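Local coordinates for endoglucanase (Mytilus edulis, PDB 1WC2), which hydrolyses internal beta-1,4-glucosidic linkages of soluble cellulose derivatives such as carboxymethylcellulose, and also has expansin activity, at residues A52-G60 against W112-G120. Sequence-based numbering, arbitrary orientation. Where two conformers were deposited one is given.
Sequences ASQMYFDSG and WCNQGSQYG
Met55 and Gln118 carry the contact between the short helix 54-57, which follows strand 49-53 of the double-psi beta-barrel, and the irregular loop 112-120 wrapped over it. Gln118 has CG anti to its own N (chi1 -177°) and an extended chain, which carries its amide across to the carbonyl of Met55; there NE2 donates to Met55 O (2.9 Å, 161° at the hydrogen), close to the amide plane and in the plane of the carbonyl. Gln67 OE1 is a second partner of NE2. The Met55 side chain lies along the loop backbone, with CG 3.4 Å from Gln115 O and CB 3.5 Å from Ser117 O. At the other end, Ser53 CB packs 3.8 Å from both CB and SG of Cys113, whose disulfide to Cys103 ties the loop to strand 102-103; the Cys113 side chain lies about 5 Å from that of Asp132, the probable proton donor. Two waters bridge the segments between these points: one joins Ser53 OG to Tyr56 N and weakly to Gln115 OE1, while another accepts from Met55 N and lies within bonding distance of Cys113 O and Gln115 O. Gln115 NE2 is held by Tyr127 O. On the far flank the Tyr56 and Tyr119 rings meet at an angle, CE1 of Tyr56 lying 4.0 Å from CE2 of Tyr119. Tyr56 OH bonds Gln71 OE1, and a third water, in the plane of both rings, links the two OH atoms, donating to that of Tyr56.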
ATOM      1  N   ALA A  52       4.421   0.742  -1.890  1.00  5.60           N
ATOM      2  CA  ALA A  52       4.663   1.625  -0.743  1.00  5.63           C
ATOM      3  C   ALA A  52       5.512   2.836  -1.120  1.00  4.84           C
ATOM      4  O   ALA A  52       6.487   2.719  -1.867  1.00  5.40           O
ATOM      5  CB  ALA A  52       5.358   0.857   0.382  1.00  6.28           C
ATOM      6  N   SER A  53       5.161   3.988  -0.564  1.00  5.05           N
ATOM      7  CA  SER A  53       5.941   5.199  -0.720  1.00  4.97           C
ATOM      8  C   SER A  53       7.420   4.920  -0.381  1.00  5.05           C
ATOM      9  O   SER A  53       7.738   4.121   0.520  1.00  5.12           O
ATOM     10  CB  SER A  53       5.334   6.326   0.133  1.00  4.96           C
ATOM     11  OG  SER A  53       5.099   5.931   1.482  1.00  5.27           O
ATOM     12  N   GLN A  54       8.323   5.588  -1.112  1.00  5.02           N
ATOM     13  CA  GLN A  54       9.748   5.241  -1.133  1.00  5.08           C
ATOM     14  C   GLN A  54      10.384   5.020   0.234  1.00  5.19           C
ATOM     15  O   GLN A  54      11.032   3.993   0.448  1.00  5.67           O
ATOM     16  CB  GLN A  54      10.544   6.317  -1.895  1.00  5.50           C
ATOM     17  CG  GLN A  54      12.088   6.145  -1.807  1.00  6.40           C
ATOM     18  CD  GLN A  54      12.622   4.927  -2.575  1.00  6.46           C
ATOM     19  OE1 GLN A  54      12.704   4.962  -3.811  1.00  6.89           O
ATOM     20  NE2 GLN A  54      12.997   3.863  -1.857  1.00  7.29           N
ATOM     21  N   MET A  55      10.278   5.978   1.141  1.00  5.32           N
ATOM     22  CA  MET A  55      11.030   5.836   2.392  1.00  6.04           C
ATOM     23  C   MET A  55      10.510   4.692   3.274  1.00  5.53           C
ATOM     24  O   MET A  55      11.279   4.111   4.049  1.00  6.66           O
ATOM     25  CB  MET A  55      11.033   7.148   3.177  0.50  6.17           C
ATOM     26  CG  MET A  55      12.068   8.137   2.704  0.50  7.19           C
ATOM     27  SD  MET A  55      13.736   7.549   3.066  0.50  9.60           S
ATOM     28  CE  MET A  55      13.807   7.425   4.597  0.50  4.21           C
ATOM     29  N   TYR A  56       9.230   4.337   3.140  1.00  5.58           N
ATOM     30  CA  TYR A  56       8.718   3.127   3.788  1.00  5.62           C
ATOM     31  C   TYR A  56       9.142   1.842   3.068  1.00  5.77           C
ATOM     32  O   TYR A  56       9.520   0.846   3.708  1.00  6.47           O
ATOM     33  CB  TYR A  56       7.182   3.158   3.973  1.00  5.63           C
ATOM     34  CG  TYR A  56       6.766   2.087   4.974  1.00  5.68           C
ATOM     35  CD1 TYR A  56       6.899   2.310   6.347  1.00  6.45           C
ATOM     36  CD2 TYR A  56       6.339   0.819   4.568  1.00  5.99           C
ATOM     37  CE1 TYR A  56       6.610   1.328   7.279  1.00  7.42           C
ATOM     38  CE2 TYR A  56       6.036  -0.180   5.507  1.00  6.86           C
ATOM     39  CZ  TYR A  56       6.176   0.091   6.862  1.00  6.89           C
ATOM     40  OH  TYR A  56       5.911  -0.875   7.820  1.00  7.97           O
ATOM     41  N   PHE A  57       9.108   1.851   1.745  1.00  5.29           N
ATOM     42  CA  PHE A  57       9.614   0.721   0.965  1.00  5.40           C
ATOM     43  C   PHE A  57      11.039   0.348   1.407  1.00  5.48           C
ATOM     44  O   PHE A  57      11.363  -0.830   1.643  1.00  5.81           O
ATOM     45  CB  PHE A  57       9.562   1.083  -0.531  1.00  5.53           C
ATOM     46  CG  PHE A  57      10.076  -0.004  -1.453  1.00  5.41           C
ATOM     47  CD1 PHE A  57       9.255  -1.050  -1.845  1.00  6.25           C
ATOM     48  CD2 PHE A  57      11.384   0.019  -1.908  1.00  5.94           C
ATOM     49  CE1 PHE A  57       9.745  -2.049  -2.693  1.00  7.01           C
ATOM     50  CE2 PHE A  57      11.869  -0.975  -2.753  1.00  6.37           C
ATOM     51  CZ  PHE A  57      11.061  -2.006  -3.140  1.00  6.97           C
ATOM     52  N   ASP A  58      11.880   1.368   1.513  1.00  5.52           N
ATOM     53  CA  ASP A  58      13.266   1.212   1.940  1.00  6.58           C
ATOM     54  C   ASP A  58      13.843   2.566   2.362  1.00  6.94           C
ATOM     55  O   ASP A  58      13.952   3.485   1.543  1.00  7.55           O
ATOM     56  CB  ASP A  58      14.144   0.646   0.822  1.00  6.45           C
ATOM     57  CG  ASP A  58      15.458   0.161   1.359  1.00  6.71           C
ATOM     58  OD1 ASP A  58      16.448   0.942   1.299  1.00  7.46           O
ATOM     59  OD2 ASP A  58      15.533  -0.968   1.897  1.00  8.23           O
ATOM     60  N   SER A  59      14.241   2.681   3.626  1.00  7.89           N
ATOM     61  CA  SER A  59      14.732   3.950   4.167  1.00  8.76           C
ATOM     62  C   SER A  59      16.092   4.347   3.586  1.00  8.34           C
ATOM     63  O   SER A  59      16.458   5.526   3.632  1.00  8.83           O
ATOM     64  CB  SER A  59      14.817   3.887   5.693  1.00  9.50           C
ATOM     65  OG  SER A  59      15.839   3.010   6.080  1.00 11.35           O
ATOM     66  N   GLY A  60      16.832   3.368   3.069  1.00  8.30           N
ATOM     67  CA  GLY A  60      18.075   3.611   2.370  1.00  8.71           C
ATOM     68  C   GLY A  60      17.900   3.954   0.894  1.00  8.92           C
ATOM     69  O   GLY A  60      18.885   3.982   0.152  1.00  9.67           O
ATOM     70  N   TRP A 112       2.261  12.533  -3.161  1.00  6.45           N
ATOM     71  CA  TRP A 112       1.803  11.418  -2.330  1.00  6.29           C
ATOM     72  C   TRP A 112       2.913  10.571  -1.687  1.00  5.73           C
ATOM     73  O   TRP A 112       2.719  10.032  -0.594  1.00  5.72           O
ATOM     74  CB  TRP A 112       0.911  10.475  -3.149  1.00  7.00           C
ATOM     75  CG  TRP A 112      -0.329  11.126  -3.700  1.00  7.44           C
ATOM     76  CD1 TRP A 112      -0.517  11.554  -4.979  1.00  9.36           C
ATOM     77  CD2 TRP A 112      -1.558  11.407  -3.002  1.00  6.60           C
ATOM     78  NE1 TRP A 112      -1.778  12.087  -5.120  1.00 10.02           N
ATOM     79  CE2 TRP A 112      -2.445  11.998  -3.927  1.00  8.43           C
ATOM     80  CE3 TRP A 112      -2.004  11.204  -1.689  1.00  6.83           C
ATOM     81  CZ2 TRP A 112      -3.746  12.407  -3.576  1.00  9.02           C
ATOM     82  CZ3 TRP A 112      -3.290  11.598  -1.347  1.00  8.10           C
ATOM     83  CH2 TRP A 112      -4.147  12.201  -2.288  1.00  8.78           C
ATOM     84  N   CYS A 113       4.049  10.409  -2.367  1.00  5.97           N
ATOM     85  CA  CYS A 113       5.090   9.447  -1.966  1.00  6.02           C
ATOM     86  C   CYS A 113       6.405  10.130  -1.610  1.00  6.14           C
ATOM     87  O   CYS A 113       7.469   9.497  -1.585  1.00  7.05           O
ATOM     88  CB  CYS A 113       5.277   8.400  -3.066  1.00  6.60           C
ATOM     89  SG  CYS A 113       3.768   7.402  -3.210  1.00  7.70           S
ATOM     90  N   ASN A 114       6.297  11.407  -1.257  1.00  6.05           N
ATOM     91  CA  ASN A 114       7.435  12.301  -1.029  1.00  6.75           C
ATOM     92  C   ASN A 114       7.829  12.490   0.447  1.00  6.07           C
ATOM     93  O   ASN A 114       8.523  13.450   0.777  1.00  6.97           O
ATOM     94  CB  ASN A 114       7.152  13.673  -1.683  1.00  7.08           C
ATOM     95  CG  ASN A 114       5.985  14.405  -1.032  1.00  7.45           C
ATOM     96  OD1 ASN A 114       4.890  13.835  -0.850  1.00  7.84           O
ATOM     97  ND2 ASN A 114       6.201  15.676  -0.689  1.00  9.04           N
ATOM     98  N   GLN A 115       7.431  11.582   1.334  1.00  5.50           N
ATOM     99  CA  GLN A 115       7.884  11.646   2.729  1.00  5.52           C
ATOM    100  C   GLN A 115       9.409  11.619   2.766  1.00  5.84           C
ATOM    101  O   GLN A 115      10.031  10.834   2.074  1.00  6.77           O
ATOM    102  CB  GLN A 115       7.356  10.456   3.530  1.00  5.55           C
ATOM    103  CG  GLN A 115       5.830  10.348   3.665  1.00  5.69           C
ATOM    104  CD  GLN A 115       5.102   9.714   2.472  1.00  4.83           C
ATOM    105  OE1 GLN A 115       5.722   9.349   1.455  1.00  5.76           O
ATOM    106  NE2 GLN A 115       3.778   9.574   2.604  1.00  5.70           N
ATOM    107  N   GLY A 116      10.006  12.434   3.629  1.00  6.20           N
ATOM    108  CA  GLY A 116      11.454  12.528   3.734  1.00  6.52           C
ATOM    109  C   GLY A 116      12.137  11.479   4.593  1.00  6.47           C
ATOM    110  O   GLY A 116      13.362  11.327   4.534  1.00  7.53           O
ATOM    111  N   SER A 117      11.358  10.752   5.386  1.00  6.26           N
ATOM    112  CA  SER A 117      11.870   9.747   6.318  1.00  6.25           C
ATOM    113  C   SER A 117      10.880   8.587   6.392  1.00  6.05           C
ATOM    114  O   SER A 117       9.723   8.718   5.974  1.00  6.05           O
ATOM    115  CB  SER A 117      12.092  10.384   7.695  1.00  6.98           C
ATOM    116  OG  SER A 117      10.900  11.000   8.153  1.00  8.39           O
ATOM    117  N   GLN A 118      11.332   7.452   6.918  1.00  6.30           N
ATOM    118  CA  GLN A 118      10.490   6.250   6.977  1.00  6.61           C
ATOM    119  C   GLN A 118       9.291   6.435   7.890  1.00  6.44           C
ATOM    120  O   GLN A 118       8.185   5.983   7.563  1.00  7.10           O
ATOM    121  CB  GLN A 118      11.296   5.020   7.403  1.00  7.19           C
ATOM    122  CG  GLN A 118      10.453   3.731   7.398  1.00  8.03           C
ATOM    123  CD  GLN A 118      11.268   2.454   7.321  1.00  8.55           C
ATOM    124  OE1 GLN A 118      11.550   1.822   8.348  1.00  9.57           O
ATOM    125  NE2 GLN A 118      11.654   2.066   6.116  1.00  9.63           N
ATOM    126  N   TYR A 119       9.521   7.098   9.025  1.00  6.29           N
ATOM    127  CA  TYR A 119       8.466   7.493   9.962  1.00  6.93           C
ATOM    128  C   TYR A 119       8.598   8.995  10.228  1.00  7.01           C
ATOM    129  O   TYR A 119       9.660   9.571  10.079  1.00  7.58           O
ATOM    130  CB  TYR A 119       8.552   6.705  11.297  1.00  7.13           C
ATOM    131  CG  TYR A 119       8.556   5.202  11.124  1.00  7.26           C
ATOM    132  CD1 TYR A 119       9.743   4.497  11.051  1.00  7.03           C
ATOM    133  CD2 TYR A 119       7.371   4.485  11.002  1.00  8.59           C
ATOM    134  CE1 TYR A 119       9.766   3.121  10.860  1.00  7.51           C
ATOM    135  CE2 TYR A 119       7.381   3.108  10.810  1.00  8.43           C
ATOM    136  CZ  TYR A 119       8.585   2.436  10.739  1.00  8.16           C
ATOM    137  OH  TYR A 119       8.601   1.068  10.545  1.00  9.57           O
ATOM    138  N   GLY A 120       7.506   9.625  10.653  1.00  7.60           N
ATOM    139  CA  GLY A 120       7.528  10.996  11.130  1.00  8.11           C
ATOM    140  C   GLY A 120       7.509  12.070  10.058  1.00  8.41           C
ATOM    141  O   GLY A 120       7.441  13.249  10.392  1.00  9.66           O
TER
HETATM  142  O   HOH W   1       7.479   6.744   2.494  1.00  6.29           O
HETATM  143  O   HOH W   2       8.978   8.585   0.741  1.00  8.94           O
HETATM  144  O   HOH W   3       6.439  -0.514  10.462  1.00  9.34           O